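Local atomic coordinates of endo-b-1,4-glucanase (Nasutitermes takasagoensis, PDB entry 1KS8), a protein that probably hydrolyses internal beta-1,4-glucosidic linkages in cellulose and related beta-glucans, as a family 9 glycosyl hydrolase with an (alpha/alpha)6 fold. Residues Asp4-Leu9 / Ser84-Leu89; Phe15-Arg20 / Ala26-Thr31; Met65-Thr70 / Ala307-Phe312; Ala125-Pro130 / Asn375-Pro380. One frame throughout, in Å; residues are numbered along the deposited sequence.

Interaction 1: Asp4-Leu9 / Ser84-Leu89; sequences DYKQVL and SSAGAL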
loop_
_atom_site.group_PDB
_atom_site.type_symbol
_atom_site.label_atom_id
_atom_site.label_comp_id
_atom_site.label_asym_id
_atom_site.label_seq_id
_atom_site.Cartn_x
_atom_site.Cartn_y
_atom_site.Cartn_z
ATOM N N ASP A 4 -5.742 20.656 6.723
ATOM C CA ASP A 4 -4.938 20.981 5.550
ATOM C C ASP A 4 -4.602 19.666 4.847
ATOM O O ASP A 4 -3.522 19.107 5.050
ATOM C CB ASP A 4 -3.648 21.672 5.996
ATOM C CG ASP A 4 -2.850 22.234 4.838
ATOM O OD1 ASP A 4 -3.119 21.858 3.679
ATOM O OD2 ASP A 4 -1.939 23.051 5.102
ATOM N N TYR A 5 -5.525 19.177 4.024
ATOM C CA TYR A 5 -5.320 17.913 3.318
ATOM C C TYR A 5 -4.081 17.925 2.437
ATOM O O TYR A 5 -3.425 16.898 2.271
ATOM C CB TYR A 5 -6.546 17.563 2.470
ATOM C CG TYR A 5 -7.817 17.429 3.271
ATOM C CD1 TYR A 5 -7.939 16.463 4.272
ATOM C CD2 TYR A 5 -8.892 18.282 3.046
ATOM C CE1 TYR A 5 -9.097 16.357 5.031
ATOM C CE2 TYR A 5 -10.053 18.187 3.797
ATOM C CZ TYR A 5 -10.151 17.225 4.789
ATOM O OH TYR A 5 -11.298 17.152 5.541
ATOM N N LYS A 6 -3.763 19.078 1.859
ATOM C CA LYS A 6 -2.580 19.175 1.016
ATOM C C LYS A 6 -1.338 18.833 1.829
ATOM O O LYS A 6 -0.465 18.101 1.365
ATOM C CB LYS A 6 -2.440 20.583 0.439
ATOM C CG LYS A 6 -3.493 20.948 -0.592
ATOM C CD LYS A 6 -3.269 22.360 -1.119
ATOM C CE LYS A 6 -4.271 22.711 -2.207
ATOM N NZ LYS A 6 -5.674 22.685 -1.711
ATOM N N GLN A 7 -1.257 19.357 3.049
ATOM C CA GLN A 7 -0.098 19.078 3.882
ATOM C C GLN A 7 -0.100 17.646 4.409
ATOM O O GLN A 7 0.963 17.056 4.581
ATOM C CB GLN A 7 -0.004 20.070 5.046
ATOM C CG GLN A 7 1.280 19.917 5.863
ATOM C CD GLN A 7 2.537 20.016 5.008
ATOM O OE1 GLN A 7 3.413 19.147 5.064
ATOM N NE2 GLN A 7 2.635 21.078 4.219
ATOM N N VAL A 8 -1.274 17.075 4.674
ATOM C CA VAL A 8 -1.287 15.698 5.154
ATOM C C VAL A 8 -0.784 14.806 4.017
ATOM O O VAL A 8 -0.072 13.831 4.257
ATOM C CB VAL A 8 -2.694 15.250 5.613
ATOM C CG1 VAL A 8 -2.628 13.831 6.169
ATOM C CG2 VAL A 8 -3.211 16.194 6.689
ATOM N N LEU A 9 -1.139 15.154 2.779
ATOM C CA LEU A 9 -0.682 14.395 1.612
ATOM C C LEU A 9 0.846 14.451 1.556
ATOM O O LEU A 9 1.508 13.433 1.356
ATOM C CB LEU A 9 -1.275 14.977 0.320
ATOM C CG LEU A 9 -0.807 14.369 -1.012
ATOM C CD1 LEU A 9 -1.000 12.860 -1.007
ATOM C CD2 LEU A 9 -1.594 14.994 -2.155
ATOM N N SER A 84 -0.995 17.722 -7.846
ATOM C CA SER A 84 -0.525 18.975 -8.425
ATOM C C SER A 84 -0.877 20.178 -7.559
ATOM O O SER A 84 -0.051 21.067 -7.359
ATOM C CB SER A 84 -1.101 19.161 -9.829
ATOM O OG SER A 84 -0.491 18.263 -10.739
ATOM N N SER A 85 -2.101 20.204 -7.041
ATOM C CA SER A 85 -2.534 21.309 -6.193
ATOM C C SER A 85 -1.706 21.386 -4.918
ATOM O O SER A 85 -1.529 22.462 -4.343
ATOM C CB SER A 85 -4.014 21.159 -5.835
ATOM O OG SER A 85 -4.834 21.356 -6.973
ATOM N N ALA A 86 -1.197 20.240 -4.477
ATOM C CA ALA A 86 -0.388 20.184 -3.267
ATOM C C ALA A 86 1.092 20.363 -3.588
ATOM O O ALA A 86 1.936 20.312 -2.691
ATOM C CB ALA A 86 -0.609 18.853 -2.555
ATOM N N GLY A 87 1.401 20.579 -4.864
ATOM C CA GLY A 87 2.784 20.739 -5.281
ATOM C C GLY A 87 3.565 19.476 -4.978
ATOM O O GLY A 87 4.753 19.524 -4.664
ATOM N N ALA A 88 2.891 18.336 -5.092
ATOM C CA ALA A 88 3.504 17.048 -4.795
ATOM C C ALA A 88 3.444 16.038 -5.939
ATOM O O ALA A 88 3.575 14.836 -5.712
ATOM C CB ALA A 88 2.847 16.455 -3.552
ATOM N N LEU A 89 3.253 16.514 -7.164
ATOM C CA LEU A 89 3.185 15.607 -8.306
ATOM C C LEU A 89 4.500 14.860 -8.514
ATOM O O LEU A 89 4.508 13.642 -8.679
ATOM C CB LEU A 89 2.817 16.374 -9.579
ATOM C CG LEU A 89 2.700 15.541 -10.859
ATOM C CD1 LEU A 89 1.664 14.442 -10.676
ATOM C CD2 LEU A 89 2.313 16.446 -12.020
#
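A capped helix start meets a Schellman motif here: the start of helix 5-18 packs through K6 and L9 on A86, just past the end of helix 80-85. The backbones come close, with K6 CA 4.9 Å from A86 CA. The A86 methyl is the hub. K6 CB lies 3.9 Å from A86 CB, and L9 CD2 reaches the same methyl at 4.0 Å. The L9 branch gets there because CG stands anti to the backbone N (chi1 175°). The K6 chain runs extended alongside S85, and its CE passes 3.5 Å from S85 O. It bends only at the last torsion. S85 OG turns back to its own helix and bonds to A81 O. With an alanine in place of K6 the CB contact would stay, but S85 O and CB would probably lose the aliphatic chain that passes them.

Both helix ends are fixed locally. D4 is the N-cap, and its OD1 accepts from Q7 N at 3.2 Å, from above the carboxylate plane. G87 takes a positive phi of 62°, and its N bonds to S84 O at 2.9 Å. A86 O is held by R10 of helix 5-18. L9 and S85 also touch helix 415-430. An N-capped helix start thus sits against a Schellman-terminated helix end, joining helices 5-18 and 80-85 of the (alpha/alpha)6 domain.

Interaction 2: Phe15-Arg20 / Ala26-Thr31; sequences FYEAQR and ADQKVT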
loop_
_atom_site.group_PDB
_atom_site.type_symbol
_atom_site.label_atom_id
_atom_site.label_comp_id
_atom_site.label_asym_id
_atom_site.label_seq_id
_atom_site.Cartn_x
_atom_site.Cartn_y
_atom_site.Cartn_z
ATOM N N PHE A 15 6.286 9.856 4.951
ATOM C CA PHE A 15 6.280 8.538 5.572
ATOM C C PHE A 15 6.900 7.544 4.593
ATOM O O PHE A 15 7.733 6.727 4.976
ATOM C CB PHE A 15 4.858 8.091 5.932
ATOM C CG PHE A 15 4.765 6.627 6.299
ATOM C CD1 PHE A 15 5.461 6.117 7.392
ATOM C CD2 PHE A 15 4.002 5.754 5.528
ATOM C CE1 PHE A 15 5.399 4.755 7.708
ATOM C CE2 PHE A 15 3.937 4.391 5.838
ATOM C CZ PHE A 15 4.635 3.893 6.927
ATOM N N TYR A 16 6.505 7.606 3.324
ATOM C CA TYR A 16 7.086 6.676 2.367
ATOM C C TYR A 16 8.592 6.896 2.218
ATOM O O TYR A 16 9.340 5.938 2.051
ATOM C CB TYR A 16 6.342 6.747 1.025
ATOM C CG TYR A 16 5.023 5.996 1.079
ATOM C CD1 TYR A 16 4.999 4.609 1.244
ATOM C CD2 TYR A 16 3.804 6.672 1.039
ATOM C CE1 TYR A 16 3.795 3.917 1.374
ATOM C CE2 TYR A 16 2.593 5.989 1.166
ATOM C CZ TYR A 16 2.597 4.615 1.335
ATOM O OH TYR A 16 1.407 3.937 1.471
ATOM N N GLU A 17 9.052 8.144 2.306
ATOM C CA GLU A 17 10.492 8.380 2.220
ATOM C C GLU A 17 11.167 7.690 3.406
ATOM O O GLU A 17 12.276 7.174 3.282
ATOM C CB GLU A 17 10.835 9.878 2.257
ATOM C CG GLU A 17 10.471 10.662 1.006
ATOM C CD GLU A 17 11.340 11.894 0.816
ATOM O OE1 GLU A 17 10.980 12.759 -0.013
ATOM O OE2 GLU A 17 12.391 11.991 1.486
ATOM N N ALA A 18 10.491 7.682 4.554
ATOM C CA ALA A 18 11.028 7.057 5.761
ATOM C C ALA A 18 11.082 5.534 5.659
ATOM O O ALA A 18 11.785 4.883 6.433
ATOM C CB ALA A 18 10.190 7.463 6.978
ATOM N N GLN A 19 10.336 4.976 4.707
ATOM C CA GLN A 19 10.283 3.527 4.503
ATOM C C GLN A 19 11.229 3.041 3.411
ATOM O O GLN A 19 11.312 1.843 3.142
ATOM C CB GLN A 19 8.859 3.101 4.133
ATOM C CG GLN A 19 7.825 3.315 5.223
ATOM C CD GLN A 19 8.140 2.530 6.479
ATOM O OE1 GLN A 19 8.681 3.071 7.442
ATOM N NE2 GLN A 19 7.815 1.241 6.472
ATOM N N ARG A 20 11.944 3.962 2.775
ATOM C CA ARG A 20 12.851 3.583 1.702
ATOM C C ARG A 20 14.034 2.727 2.129
ATOM O O ARG A 20 14.708 3.012 3.122
ATOM C CB ARG A 20 13.381 4.831 0.996
ATOM C CG ARG A 20 12.345 5.583 0.202
ATOM C CD ARG A 20 12.916 6.885 -0.314
ATOM N NE ARG A 20 11.972 7.572 -1.187
ATOM C CZ ARG A 20 12.216 8.733 -1.785
ATOM N NH1 ARG A 20 13.379 9.344 -1.599
ATOM N NH2 ARG A 20 11.302 9.275 -2.576
ATOM N N ALA A 26 20.151 12.078 -3.214
ATOM C CA ALA A 26 20.704 13.307 -2.665
ATOM C C ALA A 26 19.609 14.264 -2.207
ATOM O O ALA A 26 19.810 15.036 -1.270
ATOM C CB ALA A 26 21.590 13.989 -3.704
ATOM N N ASP A 27 18.449 14.211 -2.856
ATOM C CA ASP A 27 17.356 15.104 -2.491
ATOM C C ASP A 27 16.377 14.523 -1.473
ATOM O O ASP A 27 15.257 15.010 -1.335
ATOM C CB ASP A 27 16.596 15.562 -3.742
ATOM C CG ASP A 27 15.881 14.428 -4.451
ATOM O OD1 ASP A 27 15.932 13.277 -3.969
ATOM O OD2 ASP A 27 15.260 14.696 -5.502
ATOM N N GLN A 28 16.805 13.482 -0.763
ATOM C CA GLN A 28 15.971 12.860 0.264
ATOM C C GLN A 28 15.551 13.950 1.251
ATOM O O GLN A 28 16.372 14.775 1.651
ATOM C CB GLN A 28 16.775 11.773 0.991
ATOM C CG GLN A 28 16.112 11.192 2.241
ATOM C CD GLN A 28 15.224 9.989 1.967
ATOM O OE1 GLN A 28 14.628 9.431 2.895
ATOM N NE2 GLN A 28 15.133 9.580 0.704
ATOM N N LYS A 29 14.278 13.957 1.640
ATOM C CA LYS A 29 13.771 14.955 2.579
ATOM C C LYS A 29 13.803 14.451 4.019
ATOM O O LYS A 29 14.025 15.226 4.949
ATOM C CB LYS A 29 12.354 15.380 2.178
ATOM C CG LYS A 29 12.338 16.176 0.875
ATOM C CD LYS A 29 10.936 16.499 0.384
ATOM C CE LYS A 29 11.008 17.229 -0.953
ATOM N NZ LYS A 29 9.667 17.551 -1.506
ATOM N N VAL A 30 13.575 13.155 4.205
ATOM C CA VAL A 30 13.633 12.561 5.537
ATOM C C VAL A 30 15.100 12.156 5.684
ATOM O O VAL A 30 15.488 11.011 5.436
ATOM C CB VAL A 30 12.703 11.336 5.641
ATOM C CG1 VAL A 30 12.835 10.695 7.013
ATOM C CG2 VAL A 30 11.265 11.772 5.401
ATOM N N THR A 31 15.907 13.131 6.087
ATOM C CA THR A 31 17.344 12.959 6.217
ATOM C C THR A 31 17.885 12.179 7.406
ATOM O O THR A 31 19.080 11.894 7.447
ATOM C CB THR A 31 18.050 14.325 6.160
ATOM O OG1 THR A 31 17.538 15.173 7.191
ATOM C CG2 THR A 31 17.812 14.979 4.806
HETATM O O HOH W 1 12.774 13.947 -1.630
HETATM O O HOH W 2 13.350 11.680 -3.265
#
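E17 OE2 takes two backbone N-H groups of the loop segment 26-31, from K29 and V30. The K29 N bond is the shorter, at 2.7 Å, and uses the syn lone pair of OE2. V30 N comes in at 3.2 Å from above the carboxylate plane, 37° out of it. E17 CG stands anti to its carbonyl carbon (chi1 -72°) and the chain runs extended beyond, which carries the buried carboxylate out to these donors. V30 CG2 sits 3.7 Å from E17 CB, and V30 CG1 lies against A18 CB. The K29 chain crosses the E17 side chain at a slant, its CB, CG and CD near the carboxylate, but its NZ goes on to a salt bridge with D91.

The other oxygen, E17 OE1, receives a water at 2.7 Å that also donates to D27 O. Segment 15-20 carries the last part of helix 5-18 and the chain leaving it, and the chain doubles back within a few residues. V30 is the centre of an inverse gamma turn.

R20 forms the next layer. E17 CG lies over the centre of one face of its guanidinium, 3.8 Å above the plane. R20 NH1 gives a 2.9 Å bond to a second water, which donates to D27 OD1. The Q28 amide stands beside R20 NH1, its plane turned 61° from the guanidinium. The positive charge of R20 near E17 is likely to help stabilise a charged carboxylate. Further out, R20 makes a cation-pi contact with W98. R33 NH1 donates to both A18 O and R20 O, tying down the backbone.

Interaction 3: Met65-Thr70 / Ala307-Phe312; sequences MAYTAT and AANAAF
Y67 and N309 reach toward each other from two helices, 62-78 and 303-319, whose backbones stay well apart and are helical throughout both segments. The side chains alone span the gap. Y67 CG stands anti to the backbone N (chi1 161°), which carries the phenol out from its helix toward the other. The CB of N309 leaves its helix toward the 65-70 segment, and the two side chains come from opposite directions. The ring and amide planes are turned 54° apart.

The nearest atoms are Y67 OH and N309 ND2, at 3.3 Å, but the angle is too poor for a hydrogen bond. A water joins the pair instead. Y67 OH donates to it at 2.8 Å, and the water lies in the plane of the ring at its edge. The water donates to N309 OD1 at 2.7 Å. N309 ND2 is used elsewhere, as a donor to L251 O, and the two bonds together set the rotation of the amide. The Y67 side chain also touches W253, K256 and D416.

Both residues are buried near the centre of the chain. E214, a calcium ligand in another structure of this protein, has its side chain about 6 Å from that of Y67. The polar link between these core helices is thus indirect: one water takes the Y67 OH proton and donates to N309 OD1.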
loop_
_atom_site.group_PDB
_atom_site.type_symbol
_atom_site.label_atom_id
_atom_site.label_comp_id
_atom_site.label_asym_id
_atom_site.label_seq_id
_atom_site.Cartn_x
_atom_site.Cartn_y
_atom_site.Cartn_z
ATOM N N MET A 65 3.896 -4.768 -0.736
ATOM C CA MET A 65 4.622 -3.679 -1.390
ATOM C C MET A 65 4.014 -3.397 -2.760
ATOM O O MET A 65 3.875 -2.243 -3.156
ATOM C CB MET A 65 6.108 -4.008 -1.560
ATOM C CG MET A 65 6.961 -2.748 -1.718
ATOM S SD MET A 65 8.620 -3.011 -2.375
ATOM C CE MET A 65 9.269 -4.225 -1.211
ATOM N N ALA A 66 3.657 -4.455 -3.483
ATOM C CA ALA A 66 3.057 -4.301 -4.803
ATOM C C ALA A 66 1.682 -3.655 -4.669
ATOM O O ALA A 66 1.334 -2.752 -5.433
ATOM C CB ALA A 66 2.945 -5.660 -5.490
ATOM N N TYR A 67 0.904 -4.123 -3.696
ATOM C CA TYR A 67 -0.422 -3.572 -3.444
ATOM C C TYR A 67 -0.300 -2.071 -3.181
ATOM O O TYR A 67 -1.063 -1.263 -3.714
ATOM C CB TYR A 67 -1.051 -4.250 -2.224
ATOM C CG TYR A 67 -2.195 -3.463 -1.622
ATOM C CD1 TYR A 67 -3.475 -3.509 -2.179
ATOM C CD2 TYR A 67 -1.981 -2.622 -0.533
ATOM C CE1 TYR A 67 -4.512 -2.728 -1.665
ATOM C CE2 TYR A 67 -3.005 -1.840 -0.015
ATOM C CZ TYR A 67 -4.264 -1.895 -0.584
ATOM O OH TYR A 67 -5.269 -1.100 -0.082
ATOM N N THR A 68 0.669 -1.704 -2.350
ATOM C CA THR A 68 0.891 -0.306 -2.015
ATOM C C THR A 68 1.147 0.498 -3.283
ATOM O O THR A 68 0.553 1.559 -3.493
ATOM C CB THR A 68 2.099 -0.154 -1.069
ATOM O OG1 THR A 68 1.794 -0.751 0.198
ATOM C CG2 THR A 68 2.440 1.318 -0.864
ATOM N N ALA A 69 2.033 -0.018 -4.127
ATOM C CA ALA A 69 2.371 0.652 -5.376
ATOM C C ALA A 69 1.161 0.825 -6.286
ATOM O O ALA A 69 0.970 1.886 -6.873
ATOM C CB ALA A 69 3.468 -0.121 -6.099
ATOM N N THR A 70 0.341 -0.213 -6.407
ATOM C CA THR A 70 -0.838 -0.135 -7.263
ATOM C C THR A 70 -1.809 0.937 -6.785
ATOM O O THR A 70 -2.281 1.745 -7.576
ATOM C CB THR A 70 -1.590 -1.483 -7.320
ATOM O OG1 THR A 70 -0.671 -2.517 -7.680
ATOM C CG2 THR A 70 -2.709 -1.431 -8.363
ATOM N N ALA A 307 -10.673 1.730 7.401
ATOM C CA ALA A 307 -11.604 2.843 7.222
ATOM C C ALA A 307 -11.156 3.745 6.073
ATOM O O ALA A 307 -11.981 4.221 5.288
ATOM C CB ALA A 307 -11.714 3.648 8.510
ATOM N N ALA A 308 -9.850 3.977 5.964
ATOM C CA ALA A 308 -9.334 4.817 4.890
ATOM C C ALA A 308 -9.456 4.106 3.539
ATOM O O ALA A 308 -9.709 4.745 2.520
ATOM C CB ALA A 308 -7.884 5.196 5.165
ATOM N N ASN A 309 -9.271 2.788 3.522
ATOM C CA ASN A 309 -9.404 2.035 2.276
ATOM C C ASN A 309 -10.848 2.120 1.803
ATOM O O ASN A 309 -11.113 2.278 0.612
ATOM C CB ASN A 309 -9.028 0.563 2.480
ATOM C CG ASN A 309 -7.533 0.352 2.587
ATOM O OD1 ASN A 309 -6.757 1.306 2.562
ATOM N ND2 ASN A 309 -7.119 -0.908 2.704
ATOM N N ALA A 310 -11.780 2.004 2.743
ATOM C CA ALA A 310 -13.196 2.090 2.414
ATOM C C ALA A 310 -13.481 3.493 1.885
ATOM O O ALA A 310 -14.227 3.659 0.917
ATOM C CB ALA A 310 -14.043 1.804 3.648
ATOM N N ALA A 311 -12.880 4.500 2.514
ATOM C CA ALA A 311 -13.075 5.879 2.081
ATOM C C ALA A 311 -12.633 6.039 0.629
ATOM O O ALA A 311 -13.296 6.717 -0.157
ATOM C CB ALA A 311 -12.294 6.840 2.979
ATOM N N PHE A 312 -11.517 5.414 0.262
ATOM C CA PHE A 312 -11.050 5.534 -1.111
ATOM C C PHE A 312 -12.007 4.859 -2.087
ATOM O O PHE A 312 -12.249 5.378 -3.175
ATOM C CB PHE A 312 -9.652 4.946 -1.286
ATOM C CG PHE A 312 -9.065 5.231 -2.634
ATOM C CD1 PHE A 312 -8.848 6.544 -3.042
ATOM C CD2 PHE A 312 -8.786 4.199 -3.523
ATOM C CE1 PHE A 312 -8.368 6.829 -4.317
ATOM C CE2 PHE A 312 -8.304 4.475 -4.803
ATOM C CZ PHE A 312 -8.097 5.791 -5.198
HETATM O O HOH W 3 -4.229 0.802 1.663
#

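Interaction 4: Ala125-Pro130 / Asn375-Pro380; sequences AFWGRP and NTFNSP
F377 stands edge-on to the indole of W127 in a T-shaped stack. The F377 edge points to the face of the six-membered ring. The ring centroids are 4.6 Å apart, and the planes meet at 57°, so the T is tilted. F377 CD1 leads the approach. It lies 3.5 Å from W127 CH2 and equally near W127 CZ3, with CE1 a little farther off.

The CB of the same phenylalanine covers the other half of the indole. It sits 3.5 Å from the centroid of the five-membered ring and 4° off the ring normal, a CH-pi contact. One residue thus spans both rings of the tryptophan on a single face. In F377, CG is anti to the backbone N (chi1 166°), which sets the ring beyond CB and over the benzo half. The side chains cross at about a right angle.

The indole is also held at its rim, where W127 NE1 donates to S364 OG. W127 also touches R361 in the same short helix 361-364. R405 NH1 binds F377 O and S379 O, securing the end of helix 374-377. Replacing W127 by an alanine would probably leave F377 without the face it packs on and S364 OG without its indole donor.

W127 lies about 8 Å, side chain to side chain, from E412, a predicted active-site residue. A sulfate, probably from the crystallisation liquor, lies about 5 Å from the W127 side chain. The pair joins the loop after helix 120-124 to the end of the short helix 374-377, near the predicted active site of this family 9 domain.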
loop_
_atom_site.group_PDB
_atom_site.type_symbol
_atom_site.label_atom_id
_atom_site.label_comp_id
_atom_site.label_asym_id
_atom_site.label_seq_id
_atom_site.Cartn_x
_atom_site.Cartn_y
_atom_site.Cartn_z
ATOM N N ALA A 125 14.100 -10.054 15.077
ATOM C CA ALA A 125 14.861 -10.281 16.304
ATOM C C ALA A 125 15.802 -9.109 16.575
ATOM O O ALA A 125 16.384 -8.999 17.654
ATOM C CB ALA A 125 15.660 -11.572 16.188
ATOM N N PHE A 126 15.938 -8.238 15.582
ATOM C CA PHE A 126 16.798 -7.066 15.663
ATOM C C PHE A 126 15.972 -5.799 15.834
ATOM O O PHE A 126 14.927 -5.651 15.205
ATOM C CB PHE A 126 17.615 -6.958 14.368
ATOM C CG PHE A 126 18.342 -5.648 14.195
ATOM C CD1 PHE A 126 19.527 -5.396 14.877
ATOM C CD2 PHE A 126 17.854 -4.678 13.324
ATOM C CE1 PHE A 126 20.217 -4.199 14.694
ATOM C CE2 PHE A 126 18.536 -3.477 13.134
ATOM C CZ PHE A 126 19.719 -3.238 13.818
ATOM N N TRP A 127 16.426 -4.904 16.708
ATOM C CA TRP A 127 15.773 -3.611 16.887
ATOM C C TRP A 127 16.885 -2.575 16.828
ATOM O O TRP A 127 17.760 -2.541 17.691
ATOM C CB TRP A 127 15.028 -3.493 18.224
ATOM C CG TRP A 127 14.190 -2.240 18.270
ATOM C CD1 TRP A 127 14.628 -0.964 18.491
ATOM C CD2 TRP A 127 12.797 -2.131 17.951
ATOM N NE1 TRP A 127 13.597 -0.067 18.322
ATOM C CE2 TRP A 127 12.462 -0.757 17.988
ATOM C CE3 TRP A 127 11.801 -3.063 17.630
ATOM C CZ2 TRP A 127 11.170 -0.293 17.712
ATOM C CZ3 TRP A 127 10.516 -2.603 17.355
ATOM C CH2 TRP A 127 10.214 -1.227 17.398
ATOM N N GLY A 128 16.857 -1.741 15.794
ATOM C CA GLY A 128 17.882 -0.728 15.637
ATOM C C GLY A 128 17.772 -0.065 14.280
ATOM O O GLY A 128 16.751 -0.191 13.607
ATOM N N ARG A 129 18.821 0.644 13.878
ATOM C CA ARG A 129 18.828 1.333 12.589
ATOM C C ARG A 129 19.069 0.325 11.467
ATOM O O ARG A 129 19.863 -0.599 11.615
ATOM C CB ARG A 129 19.916 2.409 12.579
ATOM C CG ARG A 129 19.675 3.540 13.576
ATOM C CD ARG A 129 20.853 4.506 13.624
ATOM N NE ARG A 129 22.017 3.870 14.230
ATOM C CZ ARG A 129 22.460 4.111 15.460
ATOM N NH1 ARG A 129 21.851 4.995 16.243
ATOM N NH2 ARG A 129 23.504 3.440 15.919
ATOM N N PRO A 130 18.394 0.497 10.321
ATOM C CA PRO A 130 18.606 -0.466 9.234
ATOM C C PRO A 130 20.045 -0.566 8.738
ATOM O O PRO A 130 20.499 -1.653 8.364
ATOM C CB PRO A 130 17.623 -0.000 8.156
ATOM C CG PRO A 130 17.486 1.472 8.409
ATOM C CD PRO A 130 17.466 1.569 9.919
ATOM N N ASN A 375 17.022 -1.776 24.042
ATOM C CA ASN A 375 16.825 -0.873 25.167
ATOM C C ASN A 375 16.121 0.376 24.637
ATOM O O ASN A 375 15.379 1.037 25.356
ATOM C CB ASN A 375 18.163 -0.503 25.812
ATOM C CG ASN A 375 18.802 -1.675 26.531
ATOM O OD1 ASN A 375 19.817 -2.216 26.091
ATOM N ND2 ASN A 375 18.201 -2.079 27.640
ATOM N N THR A 376 16.351 0.689 23.363
ATOM C CA THR A 376 15.716 1.840 22.728
ATOM C C THR A 376 14.224 1.532 22.590
ATOM O O THR A 376 13.373 2.378 22.859
ATOM C CB THR A 376 16.321 2.112 21.332
ATOM O OG1 THR A 376 17.746 2.212 21.446
ATOM C CG2 THR A 376 15.779 3.419 20.756
ATOM N N PHE A 377 13.916 0.311 22.165
ATOM C CA PHE A 377 12.533 -0.131 22.030
ATOM C C PHE A 377 11.840 -0.020 23.389
ATOM O O PHE A 377 10.680 0.387 23.486
ATOM C CB PHE A 377 12.498 -1.594 21.576
ATOM C CG PHE A 377 11.151 -2.247 21.719
ATOM C CD1 PHE A 377 10.137 -1.999 20.799
ATOM C CD2 PHE A 377 10.892 -3.110 22.782
ATOM C CE1 PHE A 377 8.886 -2.601 20.931
ATOM C CE2 PHE A 377 9.647 -3.717 22.926
ATOM C CZ PHE A 377 8.641 -3.462 21.997
ATOM N N ASN A 378 12.582 -0.380 24.431
ATOM C CA ASN A 378 12.089 -0.393 25.805
ATOM C C ASN A 378 12.011 0.988 26.463
ATOM O O ASN A 378 11.535 1.112 27.590
ATOM C CB ASN A 378 12.991 -1.329 26.625
ATOM C CG ASN A 378 12.341 -1.812 27.907
ATOM O OD1 ASN A 378 11.168 -2.182 27.925
ATOM N ND2 ASN A 378 13.116 -1.835 28.985
ATOM N N SER A 379 12.465 2.024 25.762
ATOM C CA SER A 379 12.445 3.381 26.304
ATOM C C SER A 379 11.043 3.943 26.518
ATOM O O SER A 379 10.167 3.790 25.671
ATOM C CB SER A 379 13.219 4.332 25.386
ATOM O OG SER A 379 13.121 5.669 25.853
ATOM N N PRO A 380 10.815 4.600 27.666
ATOM C CA PRO A 380 9.509 5.188 27.978
ATOM C C PRO A 380 9.293 6.465 27.167
ATOM O O PRO A 380 8.167 6.930 26.999
ATOM C CB PRO A 380 9.610 5.485 29.474
ATOM C CG PRO A 380 10.633 4.505 29.960
ATOM C CD PRO A 380 11.662 4.558 28.869
#

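How the interactions relate
Interactions 1 and 2 both use helix 5-18, one at its start and the other at its end; their centres are 17 Å apart. Interaction 2 touches interaction 3 directly: Y16 OH packs 3.7 Å from T68 CG2. Interaction 3 is the most central, and lies near E214 and D254, which bind calcium in another structure of this protein (side chains about 6 and 8 Å from that of Y67). Interaction 4 is peripheral, its centre 29 Å from that of interaction 3. There the W127 side chain is about 8 Å from that of E412, and that of F377 about 11 Å from that of D403, both predicted active-site residues. Interactions 1 and 2 are away from the annotated sites.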